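Local coordinates for protein 3',5'-nucleoside bisphosphate phosphatase (Chromobacterium violaceum, PDB 2YB1) that hydrolyses nucleoside 3',5'-bisphosphates to the nucleoside 5'-phosphate and orthophosphate, using a cluster of three manganese ions, at residues D40-L45 with N61-S66; I4-H9 with L33-D38; V74-L79 with D175-I180. All coordinates share one frame; numbering follows the deposited sequence.

Contact 1: residues D40-L45 with N61-S66; sequences DCTGGL and NGVEVS. With MN (manganese (II) ion), chain C; MN (manganese (II) ion), chain D.
CG of Asp-40 lies anti to its own carbonyl carbon (chi1 -57°) and OG of Ser-66 is turned in the same sense (chi1 -54°), so that the carboxylate and the hydroxyl meet tip to tip where a loop of the barrel-like PHP domain runs beside strand 59-69. The carboxylate is gripped at both oxygens, each through its syn lone pair: Ser-66 N donates to Asp-40 OD1 at 2.8 Å and Ser-66 OG to Asp-40 OD2 at a short 2.5 Å. A third bond, Asp-40 N to Glu-64 O at 2.8 Å, fastens the loop's main chain to the same strand. These bonds fix the strand at the carbonyl of Glu-64 and just beyond it; the extended side chain of Glu-64 bridges two metals, OE1 binding one manganese ion at 2.3 Å and OE2 the other at 2.1 Å. OD2 of Asp-40 also has a long, weak ion pair with substrate-binding Arg-99. Farther along, methyl groups meet main chain: CG2 of Val-63 packs against Cys-41 O, and both methyls of Leu-45 rest on the backbone N and O of Gly-62. One water bridges the two backbones, donating to Cys-41 O at 2.7 Å and to Gly-62 O at 2.8 Å.

Contact 2: residues I4-H9 with L33-D38; sequences IDLHFH and LLALTD. With MN (manganese (II) ion), chain C.
The first beta-alpha-beta unit of the PHP barrel, strand 4-5, helix 19-27 and strand 33-36, brings two parallel segments together here, and the first of them runs on into the HxH metal-binding motif, here His-7, Phe-8 and His-9. Regular pairing is brief. Asp-5 N donates to Leu-33 O at 3.0 Å, nearly along the carbonyl axis, and Ala-35 N answers to Asp-5 O at 3.0 Å. Beyond Asp-5 the chain bends: OD1 of its side chain accepts from His-7 N in an Asx turn, while OD2 is held by Ser-247 and Gly-260. The segments rejoin at Thr-37, whose N donates to Phe-8 O at 2.9 Å and whose OG1 takes a bent bond from Phe-8 N.

Phe-8 is the main wedge. Its CG occupies the crowded position between backbone N and carbonyl carbon (chi1 52°), which swings the ring back along residues 33-38. One face then lies over the backbone, with Ala-35 O 3.2 Å from Phe-8 CE2 and Leu-36 CA making a CH-pi contact 4.2 Å from the ring centroid. CB of Leu-34 sits at the ring edge, near its plane. On the other side of the chain, CD2 of Leu-6 packs between Leu-33 CD2 and Ala-35 CB.

The two histidines flanking Phe-8 converge on one manganese ion, His-7 NE2 and His-9 NE2 each 2.2 Å from it; Glu-64 and Asp-248 also bind this metal. As a second shell, Glu-218 bonds to His-7 ND1, an arrangement expected to make the ring a better donor to the metal. His-9 is backed by the main chain: Thr-37 O lies over one face of its ring, 3.2 Å from CE1.

Contact 3: residues V74-L79 with D175-I180; sequences VHIVGL and DAVGWI. With MN (manganese (II) ion), chain D.
Two isoleucines carry this contact, Ile-76 reaching out from strand 72-79 and Ile-180 reaching back from helix 173-182, their side chains crossing obliquely. On Ile-76 the CG2 branch, anti to the backbone N, does the touching: it meets CD1 of Ile-180 at 3.8 Å and, more loosely, CG2 of Val-177 at 4.3 Å. Ile-180 holds CG1 beside its own backbone N and stretches the chain onward (chi2 161°), so that CD1 slides along the strand to lie 3.7 Å from Gly-78 N. The other branch of Ile-180, CG2, comes alongside and rests 3.7 Å from Gly-78 CA. Since Gly-78 has no side chain, the isoleucine settles directly on bare backbone, with CD1 and CG2 spread along the strand at Gly-78. The spacing of the two segments reflects this: the CA atoms of Gly-78 and Ile-180 are 5.5 Å apart, whereas those of Ile-76 and Ala-176 stand 7.0 Å apart.

The contact is buried and made by van der Waals packing of aliphatic branches on each other and on strand backbone. Ala-187 and Ile-189 of strand 186-189 also pack on Ile-76, extending the same hydrophobic layer.

Val-77 points away from the helix and packs against metal-binding His-7; His-75 takes no part in the packing, and its ND1 binds a manganese ion at 2.2 Å, a site completed on the protein side by Glu-64 and His-191. Residues 74-79 and 175-180 run almost parallel, their axes 4° apart and 8.8 Å from each other, an outer helix laid against the PHP alpha/beta barrel, whose strands carry metal ligands such as His-75 on the side away from the helix.

How the contacts relate
All three contacts are buried, yet they illustrate how chemistry changes across one barrel wall. Contacts 1 and 2 lie at the metal end of neighbouring strands: contact 1 is mainly polar, contact 2 mixes backbone bonds with apolar packing, and both lead to metal ligands. Contact 3 lies on the outer side and rests on van der Waals packing between its two segments. Strand 59-69 joins the set: Glu-64 N reaches Asp-38 O of contact 2, while Val-65 N and Val-63 O pair with Ile-76 and Gly-78 of contact 3. The metals repeat this pattern, since contacts 1 and 2 share one manganese ion and contacts 1 and 3 another. Contacts 2 and 3 meet by packing alone, Leu-79 on Ala-35 among others.

Contact 1: residues D40-L45 with N61-S66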
ATOM      1  N   ASP A  40      -0.302  -3.606  -6.172  1.00  2.71           N
ATOM      2  CA  ASP A  40      -0.221  -4.693  -7.152  1.00  5.66           C
ATOM      3  C   ASP A  40       0.329  -4.258  -8.503  1.00  6.12           C
ATOM      4  O   ASP A  40       0.020  -4.862  -9.547  1.00  4.85           O
ATOM      5  CB  ASP A  40      -1.603  -5.340  -7.300  1.00  7.70           C
ATOM      6  CG  ASP A  40      -2.131  -5.858  -5.970  1.00  7.47           C
ATOM      7  OD1 ASP A  40      -1.302  -6.330  -5.178  1.00  6.75           O
ATOM      8  OD2 ASP A  40      -3.350  -5.772  -5.703  1.00  6.73           O
ATOM      9  N   CYS A  41       1.128  -3.197  -8.479  1.00  4.44           N
ATOM     10  CA  CYS A  41       1.602  -2.566  -9.707  1.00  3.81           C
ATOM     11  C   CYS A  41       2.884  -1.772  -9.454  1.00  4.38           C
ATOM     12  O   CYS A  41       3.017  -1.151  -8.405  1.00  6.16           O
ATOM     13  CB  CYS A  41       0.507  -1.624 -10.221  1.00  3.70           C
ATOM     14  SG  CYS A  41       0.847  -0.971 -11.865  1.00 13.76           S
ATOM     15  N   THR A  42       3.840  -1.826 -10.381  1.00  5.73           N
ATOM     16  CA  THR A  42       5.043  -0.961 -10.359  1.00  4.02           C
ATOM     17  C   THR A  42       5.089   0.189 -11.393  1.00  4.68           C
ATOM     18  O   THR A  42       6.133   0.809 -11.605  1.00  4.97           O
ATOM     19  CB  THR A  42       6.347  -1.794 -10.322  1.00  4.37           C
ATOM     20  OG1 THR A  42       6.353  -2.733 -11.400  1.00  6.66           O
ATOM     21  CG2 THR A  42       6.412  -2.577  -9.004  1.00  2.29           C
ATOM     22  N   GLY A  43       3.986   0.400 -12.100  1.00  3.80           N
ATOM     23  CA  GLY A  43       3.970   1.274 -13.266  1.00  7.30           C
ATOM     24  C   GLY A  43       4.334   2.725 -13.029  1.00  8.69           C
ATOM     25  O   GLY A  43       4.628   3.467 -13.977  1.00  8.87           O
ATOM     26  N   GLY A  44       4.309   3.150 -11.771  1.00  7.54           N
ATOM     27  CA  GLY A  44       4.634   4.530 -11.462  1.00  6.71           C
ATOM     28  C   GLY A  44       6.054   4.781 -10.981  1.00  7.78           C
ATOM     29  O   GLY A  44       6.445   5.941 -10.776  1.00  6.63           O
ATOM     30  N   LEU A  45       6.828   3.710 -10.809  1.00  5.85           N
ATOM     31  CA  LEU A  45       8.151   3.816 -10.184  1.00  6.38           C
ATOM     32  C   LEU A  45       9.198   4.611 -10.983  1.00  6.04           C
ATOM     33  O   LEU A  45       9.929   5.414 -10.398  1.00  5.56           O
ATOM     34  CB  LEU A  45       8.703   2.427  -9.797  1.00  2.70           C
ATOM     35  CG  LEU A  45       7.878   1.663  -8.761  1.00  3.28           C
ATOM     36  CD1 LEU A  45       8.559   0.340  -8.393  1.00  2.25           C
ATOM     37  CD2 LEU A  45       7.632   2.535  -7.506  1.00  3.39           C
ATOM     38  N   ASN A  61      12.374   2.006  -4.813  1.00  3.21           N
ATOM     39  CA  ASN A  61      11.293   1.309  -5.505  1.00  5.93           C
ATOM     40  C   ASN A  61      10.409   0.536  -4.526  1.00  5.93           C
ATOM     41  O   ASN A  61      10.918  -0.207  -3.685  1.00  4.36           O
ATOM     42  CB  ASN A  61      11.865   0.311  -6.520  1.00  6.15           C
ATOM     43  CG  ASN A  61      12.562   0.994  -7.688  1.00  6.61           C
ATOM     44  OD1 ASN A  61      13.582   0.505  -8.187  1.00  9.06           O
ATOM     45  ND2 ASN A  61      12.013   2.114  -8.134  1.00  2.80           N
ATOM     46  N   GLY A  62       9.091   0.647  -4.674  1.00  5.78           N
ATOM     47  CA  GLY A  62       8.193  -0.002  -3.730  1.00  5.91           C
ATOM     48  C   GLY A  62       6.949  -0.539  -4.404  1.00  7.41           C
ATOM     49  O   GLY A  62       6.706  -0.280  -5.583  1.00  5.93           O
ATOM     50  N   VAL A  63       6.186  -1.342  -3.666  1.00  6.42           N
ATOM     51  CA  VAL A  63       4.915  -1.854  -4.148  1.00  5.19           C
ATOM     52  C   VAL A  63       4.085  -2.290  -2.934  1.00  3.23           C
ATOM     53  O   VAL A  63       4.638  -2.566  -1.872  1.00  3.39           O
ATOM     54  CB  VAL A  63       5.137  -3.066  -5.075  1.00  7.41           C
ATOM     55  CG1 VAL A  63       5.669  -4.244  -4.276  1.00  6.54           C
ATOM     56  CG2 VAL A  63       3.838  -3.446  -5.824  1.00  8.74           C
ATOM     57  N   GLU A  64       2.767  -2.338  -3.085  1.00  3.62           N
ATOM     58  CA  GLU A  64       1.911  -2.899  -2.044  1.00  5.50           C
ATOM     59  C   GLU A  64       1.099  -4.074  -2.600  1.00  7.27           C
ATOM     60  O   GLU A  64       0.215  -3.891  -3.448  1.00  5.59           O
ATOM     61  CB  GLU A  64       0.975  -1.835  -1.453  1.00  6.82           C
ATOM     62  CG  GLU A  64       0.144  -2.403  -0.310  1.00  7.21           C
ATOM     63  CD  GLU A  64      -0.674  -1.370   0.407  1.00  6.58           C
ATOM     64  OE1 GLU A  64      -0.963  -0.315  -0.182  1.00  3.84           O
ATOM     65  OE2 GLU A  64      -1.008  -1.616   1.584  1.00  6.91           O
ATOM     66  N   VAL A  65       1.381  -5.275  -2.100  1.00  6.27           N
ATOM     67  CA  VAL A  65       0.806  -6.504  -2.662  1.00  6.03           C
ATOM     68  C   VAL A  65      -0.392  -7.017  -1.875  1.00  6.02           C
ATOM     69  O   VAL A  65      -0.307  -7.193  -0.660  1.00  5.00           O
ATOM     70  CB  VAL A  65       1.848  -7.640  -2.696  1.00  7.47           C
ATOM     71  CG1 VAL A  65       1.263  -8.884  -3.436  1.00  0.93           C
ATOM     72  CG2 VAL A  65       3.153  -7.145  -3.334  1.00  6.41           C
ATOM     73  N   SER A  66      -1.497  -7.249  -2.582  1.00  5.92           N
ATOM     74  CA  SER A  66      -2.735  -7.765  -1.994  1.00  6.59           C
ATOM     75  C   SER A  66      -2.609  -9.261  -1.743  1.00  6.42           C
ATOM     76  O   SER A  66      -2.226 -10.018  -2.639  1.00  6.91           O
ATOM     77  CB  SER A  66      -3.920  -7.523  -2.937  1.00  7.77           C
ATOM     78  OG  SER A  66      -4.028  -6.155  -3.320  1.00  5.55           O
TER
HETATM   79 MN    MN C1290      -1.501   1.612   0.876  1.00  7.55          MN
HETATM   80 MN    MN D1291      -2.932  -1.345   2.422  1.00 10.70          MN
HETATM   81  O   HOH W   1       4.492   0.662  -6.981  1.00  3.64           O

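Contact 2: residues I4-H9 with L33-D38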
ATOM      1  N   ILE A   4      10.956  10.772   6.698  1.00  6.28           N
ATOM      2  CA  ILE A   4      10.961   9.565   5.882  1.00  7.23           C
ATOM      3  C   ILE A   4       9.517   9.126   5.589  1.00  7.77           C
ATOM      4  O   ILE A   4       8.657   9.179   6.466  1.00  7.78           O
ATOM      5  CB  ILE A   4      11.651   8.418   6.650  1.00 12.26           C
ATOM      6  CG1 ILE A   4      13.032   8.849   7.147  1.00 19.00           C
ATOM      7  CG2 ILE A   4      11.753   7.157   5.796  1.00 11.74           C
ATOM      8  CD1 ILE A   4      14.071   8.862   6.079  1.00 19.59           C
ATOM      9  N   ASP A   5       9.213   8.753   4.351  1.00  6.75           N
ATOM     10  CA  ASP A   5       7.897   8.183   4.094  1.00  5.22           C
ATOM     11  C   ASP A   5       8.017   7.019   3.111  1.00  6.24           C
ATOM     12  O   ASP A   5       8.289   7.228   1.922  1.00  4.76           O
ATOM     13  CB  ASP A   5       6.973   9.278   3.548  1.00  5.20           C
ATOM     14  CG  ASP A   5       5.529   8.831   3.445  1.00  6.31           C
ATOM     15  OD1 ASP A   5       5.252   7.628   3.682  1.00  6.49           O
ATOM     16  OD2 ASP A   5       4.668   9.685   3.126  1.00  5.68           O
ATOM     17  N   LEU A   6       7.785   5.808   3.612  1.00  6.46           N
ATOM     18  CA  LEU A   6       7.898   4.567   2.842  1.00  6.42           C
ATOM     19  C   LEU A   6       6.586   3.928   2.379  1.00  7.20           C
ATOM     20  O   LEU A   6       6.568   2.720   2.102  1.00  5.91           O
ATOM     21  CB  LEU A   6       8.829   3.549   3.525  1.00  3.96           C
ATOM     22  CG  LEU A   6      10.168   4.161   3.952  1.00  4.93           C
ATOM     23  CD1 LEU A   6      11.078   3.127   4.603  1.00  5.01           C
ATOM     24  CD2 LEU A   6      10.870   4.863   2.773  1.00  2.91           C
ATOM     25  N   HIS A   7       5.469   4.649   2.490  1.00  5.81           N
ATOM     26  CA  HIS A   7       4.200   4.138   1.964  1.00  5.20           C
ATOM     27  C   HIS A   7       3.280   5.247   1.422  1.00  3.68           C
ATOM     28  O   HIS A   7       2.818   6.077   2.189  1.00  3.23           O
ATOM     29  CB  HIS A   7       3.503   3.375   3.097  1.00  6.56           C
ATOM     30  CG  HIS A   7       2.314   2.574   2.672  1.00  7.64           C
ATOM     31  ND1 HIS A   7       1.980   1.376   3.273  1.00  6.71           N
ATOM     32  CD2 HIS A   7       1.362   2.803   1.737  1.00  6.80           C
ATOM     33  CE1 HIS A   7       0.882   0.899   2.714  1.00  6.10           C
ATOM     34  NE2 HIS A   7       0.490   1.743   1.779  1.00  4.94           N
ATOM     35  N   PHE A   8       2.972   5.227   0.131  1.00  2.78           N
ATOM     36  CA  PHE A   8       1.966   6.138  -0.438  1.00  3.78           C
ATOM     37  C   PHE A   8       1.608   5.713  -1.859  1.00  4.02           C
ATOM     38  O   PHE A   8       2.279   4.847  -2.435  1.00  4.05           O
ATOM     39  CB  PHE A   8       2.421   7.624  -0.386  1.00  3.05           C
ATOM     40  CG  PHE A   8       3.796   7.894  -0.974  1.00  4.08           C
ATOM     41  CD1 PHE A   8       3.946   8.205  -2.328  1.00  2.26           C
ATOM     42  CD2 PHE A   8       4.933   7.907  -0.159  1.00  3.04           C
ATOM     43  CE1 PHE A   8       5.215   8.457  -2.874  1.00  1.98           C
ATOM     44  CE2 PHE A   8       6.204   8.164  -0.695  1.00  1.82           C
ATOM     45  CZ  PHE A   8       6.343   8.448  -2.059  1.00  2.05           C
ATOM     46  N   HIS A   9       0.598   6.367  -2.435  1.00  2.15           N
ATOM     47  CA  HIS A   9      -0.001   5.929  -3.695  1.00  3.42           C
ATOM     48  C   HIS A   9      -0.069   7.033  -4.734  1.00  5.30           C
ATOM     49  O   HIS A   9       0.025   8.216  -4.406  1.00  6.38           O
ATOM     50  CB  HIS A   9      -1.414   5.393  -3.450  1.00  5.05           C
ATOM     51  CG  HIS A   9      -1.426   4.166  -2.598  1.00  6.28           C
ATOM     52  ND1 HIS A   9      -1.435   2.897  -3.127  1.00  5.88           N
ATOM     53  CD2 HIS A   9      -1.361   4.015  -1.254  1.00  6.50           C
ATOM     54  CE1 HIS A   9      -1.395   2.011  -2.148  1.00  5.39           C
ATOM     55  NE2 HIS A   9      -1.351   2.664  -1.001  1.00  5.82           N
ATOM     56  N   LEU A  33      14.018  10.477   2.570  1.00  8.04           N
ATOM     57  CA  LEU A  33      13.811   9.251   1.802  1.00  6.21           C
ATOM     58  C   LEU A  33      12.331   9.047   1.498  1.00  5.99           C
ATOM     59  O   LEU A  33      11.495   9.232   2.388  1.00  5.97           O
ATOM     60  CB  LEU A  33      14.352   8.059   2.602  1.00  4.99           C
ATOM     61  CG  LEU A  33      14.268   6.666   1.987  1.00  4.95           C
ATOM     62  CD1 LEU A  33      15.170   6.571   0.760  1.00  4.96           C
ATOM     63  CD2 LEU A  33      14.664   5.605   3.027  1.00  3.23           C
ATOM     64  N   LEU A  34      12.019   8.587   0.283  1.00  6.85           N
ATOM     65  CA  LEU A  34      10.640   8.269  -0.115  1.00  4.69           C
ATOM     66  C   LEU A  34      10.562   6.904  -0.812  1.00  4.13           C
ATOM     67  O   LEU A  34      11.536   6.469  -1.449  1.00  4.40           O
ATOM     68  CB  LEU A  34      10.091   9.338  -1.063  1.00  2.96           C
ATOM     69  CG  LEU A  34       9.979  10.784  -0.561  1.00  3.68           C
ATOM     70  CD1 LEU A  34       9.568  11.733  -1.708  1.00  1.40           C
ATOM     71  CD2 LEU A  34       8.999  10.903   0.604  1.00  2.93           C
ATOM     72  N   ALA A  35       9.419   6.228  -0.679  1.00  4.58           N
ATOM     73  CA  ALA A  35       9.126   5.043  -1.500  1.00  7.56           C
ATOM     74  C   ALA A  35       7.665   5.028  -1.958  1.00  5.59           C
ATOM     75  O   ALA A  35       6.750   5.058  -1.132  1.00  5.02           O
ATOM     76  CB  ALA A  35       9.492   3.731  -0.753  1.00  0.77           C
ATOM     77  N   LEU A  36       7.452   5.001  -3.278  1.00  5.48           N
ATOM     78  CA  LEU A  36       6.101   4.903  -3.837  1.00  5.27           C
ATOM     79  C   LEU A  36       5.672   3.435  -3.804  1.00  5.70           C
ATOM     80  O   LEU A  36       6.415   2.560  -4.260  1.00  4.40           O
ATOM     81  CB  LEU A  36       6.060   5.451  -5.276  1.00  5.88           C
ATOM     82  CG  LEU A  36       4.744   5.296  -6.060  1.00  4.64           C
ATOM     83  CD1 LEU A  36       3.591   5.997  -5.350  1.00  1.58           C
ATOM     84  CD2 LEU A  36       4.887   5.807  -7.500  1.00  4.22           C
ATOM     85  N   THR A  37       4.543   3.142  -3.165  1.00  2.88           N
ATOM     86  CA  THR A  37       4.097   1.753  -3.132  1.00  3.02           C
ATOM     87  C   THR A  37       2.670   1.655  -3.617  1.00  5.27           C
ATOM     88  O   THR A  37       1.732   1.555  -2.814  1.00  4.82           O
ATOM     89  CB  THR A  37       4.159   1.274  -1.657  1.00  3.16           C
ATOM     90  OG1 THR A  37       3.358   2.141  -0.844  1.00  3.24           O
ATOM     91  CG2 THR A  37       5.573   1.379  -1.129  1.00  4.72           C
ATOM     92  N   ASP A  38       2.513   1.489  -4.923  1.00  6.28           N
ATOM     93  CA  ASP A  38       1.186   1.361  -5.504  1.00  6.48           C
ATOM     94  C   ASP A  38       0.713  -0.069  -5.360  1.00  7.62           C
ATOM     95  O   ASP A  38       1.535  -0.992  -5.270  1.00  6.29           O
ATOM     96  CB  ASP A  38       1.185   1.805  -6.968  1.00  5.13           C
ATOM     97  CG  ASP A  38       1.029   3.308  -7.109  1.00  5.72           C
ATOM     98  OD1 ASP A  38       0.033   3.850  -6.584  1.00  4.43           O
ATOM     99  OD2 ASP A  38       1.903   3.944  -7.727  1.00  4.89           O
TER
HETATM  100 MN    MN C1290      -1.501   1.612   0.876  1.00  7.55          MN

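Contact 3: residues V74-L79 with D175-I180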
ATOM      1  N   VAL A  74      -4.755  -9.152   3.701  1.00  6.00           N
ATOM      2  CA  VAL A  74      -3.657  -8.366   4.255  1.00  6.69           C
ATOM      3  C   VAL A  74      -2.855  -7.741   3.113  1.00  7.10           C
ATOM      4  O   VAL A  74      -2.946  -8.179   1.961  1.00  7.45           O
ATOM      5  CB  VAL A  74      -2.725  -9.193   5.193  1.00 11.31           C
ATOM      6  CG1 VAL A  74      -3.497  -9.709   6.411  1.00 11.36           C
ATOM      7  CG2 VAL A  74      -2.079 -10.327   4.445  1.00 12.29           C
ATOM      8  N   HIS A  75      -2.098  -6.699   3.432  1.00  7.00           N
ATOM      9  CA  HIS A  75      -1.272  -6.032   2.429  1.00  7.61           C
ATOM     10  C   HIS A  75       0.198  -6.120   2.799  1.00  7.10           C
ATOM     11  O   HIS A  75       0.585  -5.784   3.924  1.00  6.60           O
ATOM     12  CB  HIS A  75      -1.709  -4.572   2.264  1.00  7.16           C
ATOM     13  CG  HIS A  75      -3.016  -4.414   1.555  1.00  8.52           C
ATOM     14  ND1 HIS A  75      -3.705  -3.220   1.517  1.00 10.23           N
ATOM     15  CD2 HIS A  75      -3.754  -5.294   0.838  1.00  9.06           C
ATOM     16  CE1 HIS A  75      -4.813  -3.373   0.812  1.00 10.70           C
ATOM     17  NE2 HIS A  75      -4.862  -4.620   0.380  1.00 10.51           N
ATOM     18  N   ILE A  76       1.010  -6.593   1.856  1.00  7.89           N
ATOM     19  CA  ILE A  76       2.451  -6.735   2.076  1.00  7.18           C
ATOM     20  C   ILE A  76       3.193  -5.775   1.155  1.00  5.90           C
ATOM     21  O   ILE A  76       3.131  -5.902  -0.069  1.00  6.70           O
ATOM     22  CB  ILE A  76       2.942  -8.195   1.799  1.00  4.40           C
ATOM     23  CG1 ILE A  76       2.163  -9.200   2.655  1.00  4.49           C
ATOM     24  CG2 ILE A  76       4.456  -8.310   2.010  1.00  2.01           C
ATOM     25  CD1 ILE A  76       2.307  -8.973   4.166  1.00  4.41           C
ATOM     26  N   VAL A  77       3.875  -4.802   1.750  1.00  4.12           N
ATOM     27  CA  VAL A  77       4.696  -3.857   1.006  1.00  4.76           C
ATOM     28  C   VAL A  77       6.052  -4.479   0.649  1.00  4.95           C
ATOM     29  O   VAL A  77       6.638  -5.198   1.461  1.00  6.90           O
ATOM     30  CB  VAL A  77       4.923  -2.574   1.847  1.00  0.89           C
ATOM     31  CG1 VAL A  77       6.161  -1.812   1.372  1.00  2.70           C
ATOM     32  CG2 VAL A  77       3.673  -1.686   1.817  1.00  0.82           C
ATOM     33  N   GLY A  78       6.515  -4.293  -0.584  1.00  5.10           N
ATOM     34  CA  GLY A  78       7.927  -4.516  -0.865  1.00  2.53           C
ATOM     35  C   GLY A  78       8.725  -3.230  -1.003  1.00  5.81           C
ATOM     36  O   GLY A  78       8.255  -2.279  -1.653  1.00  6.64           O
ATOM     37  N   LEU A  79       9.975  -3.231  -0.530  1.00  3.09           N
ATOM     38  CA  LEU A  79      10.815  -2.033  -0.623  1.00  4.87           C
ATOM     39  C   LEU A  79      12.204  -2.405  -1.121  1.00  5.76           C
ATOM     40  O   LEU A  79      12.778  -3.402  -0.667  1.00  5.23           O
ATOM     41  CB  LEU A  79      10.940  -1.338   0.740  1.00  4.53           C
ATOM     42  CG  LEU A  79       9.675  -0.763   1.403  1.00  3.99           C
ATOM     43  CD1 LEU A  79       9.987  -0.326   2.832  1.00  2.76           C
ATOM     44  CD2 LEU A  79       9.093   0.401   0.585  1.00  3.43           C
ATOM     45  N   ASP A 175       3.703 -16.396  -1.814  1.00  8.92           N
ATOM     46  CA  ASP A 175       3.995 -15.804  -3.118  1.00  8.74           C
ATOM     47  C   ASP A 175       4.373 -14.329  -3.019  1.00  6.21           C
ATOM     48  O   ASP A 175       5.364 -13.909  -3.614  1.00  6.14           O
ATOM     49  CB  ASP A 175       2.833 -15.989  -4.086  1.00  8.17           C
ATOM     50  CG  ASP A 175       2.838 -17.358  -4.745  1.00  9.93           C
ATOM     51  OD1 ASP A 175       3.871 -18.057  -4.663  1.00 11.23           O
ATOM     52  OD2 ASP A 175       1.819 -17.721  -5.357  1.00  7.06           O
ATOM     53  N   ALA A 176       3.596 -13.544  -2.272  1.00  5.09           N
ATOM     54  CA  ALA A 176       3.864 -12.107  -2.184  1.00  6.38           C
ATOM     55  C   ALA A 176       5.255 -11.812  -1.621  1.00  7.60           C
ATOM     56  O   ALA A 176       6.018 -11.037  -2.211  1.00  6.68           O
ATOM     57  CB  ALA A 176       2.795 -11.394  -1.372  1.00  4.87           C
ATOM     58  N   VAL A 177       5.582 -12.433  -0.488  1.00  4.17           N
ATOM     59  CA  VAL A 177       6.893 -12.253   0.138  1.00  4.12           C
ATOM     60  C   VAL A 177       8.036 -12.745  -0.763  1.00  5.35           C
ATOM     61  O   VAL A 177       9.036 -12.053  -0.926  1.00  5.14           O
ATOM     62  CB  VAL A 177       6.978 -12.952   1.517  1.00  5.89           C
ATOM     63  CG1 VAL A 177       8.390 -12.867   2.068  1.00  5.93           C
ATOM     64  CG2 VAL A 177       5.976 -12.326   2.488  1.00  6.13           C
ATOM     65  N   GLY A 178       7.875 -13.931  -1.349  1.00  6.37           N
ATOM     66  CA  GLY A 178       8.893 -14.496  -2.221  1.00  7.81           C
ATOM     67  C   GLY A 178       9.147 -13.698  -3.491  1.00  8.22           C
ATOM     68  O   GLY A 178      10.287 -13.614  -3.964  1.00  6.57           O
ATOM     69  N   TRP A 179       8.088 -13.134  -4.067  1.00  6.77           N
ATOM     70  CA  TRP A 179       8.248 -12.267  -5.234  1.00  6.52           C
ATOM     71  C   TRP A 179       9.081 -11.042  -4.842  1.00  6.43           C
ATOM     72  O   TRP A 179       9.990 -10.621  -5.555  1.00  5.42           O
ATOM     73  CB  TRP A 179       6.882 -11.830  -5.780  1.00  6.76           C
ATOM     74  CG  TRP A 179       6.076 -12.952  -6.409  1.00 11.30           C
ATOM     75  CD1 TRP A 179       6.558 -14.102  -6.971  1.00 13.07           C
ATOM     76  CD2 TRP A 179       4.648 -13.020  -6.525  1.00 11.96           C
ATOM     77  NE1 TRP A 179       5.521 -14.877  -7.429  1.00 12.06           N
ATOM     78  CE2 TRP A 179       4.339 -14.236  -7.170  1.00 12.65           C
ATOM     79  CE3 TRP A 179       3.604 -12.162  -6.160  1.00 11.69           C
ATOM     80  CZ2 TRP A 179       3.028 -14.619  -7.454  1.00 11.01           C
ATOM     81  CZ3 TRP A 179       2.298 -12.547  -6.437  1.00 11.84           C
ATOM     82  CH2 TRP A 179       2.023 -13.766  -7.079  1.00 12.21           C
ATOM     83  N   ILE A 180       8.774 -10.479  -3.682  1.00  6.24           N
ATOM     84  CA  ILE A 180       9.466  -9.288  -3.208  1.00  5.42           C
ATOM     85  C   ILE A 180      10.932  -9.582  -2.939  1.00  5.68           C
ATOM     86  O   ILE A 180      11.804  -8.858  -3.410  1.00  6.33           O
ATOM     87  CB  ILE A 180       8.784  -8.737  -1.953  1.00  6.67           C
ATOM     88  CG1 ILE A 180       7.438  -8.121  -2.347  1.00  5.44           C
ATOM     89  CG2 ILE A 180       9.681  -7.709  -1.239  1.00  7.07           C
ATOM     90  CD1 ILE A 180       6.481  -7.951  -1.182  1.00  4.14           C
TER
HETATM   91 MN    MN D1291      -2.932  -1.345   2.422  1.00 10.70          MN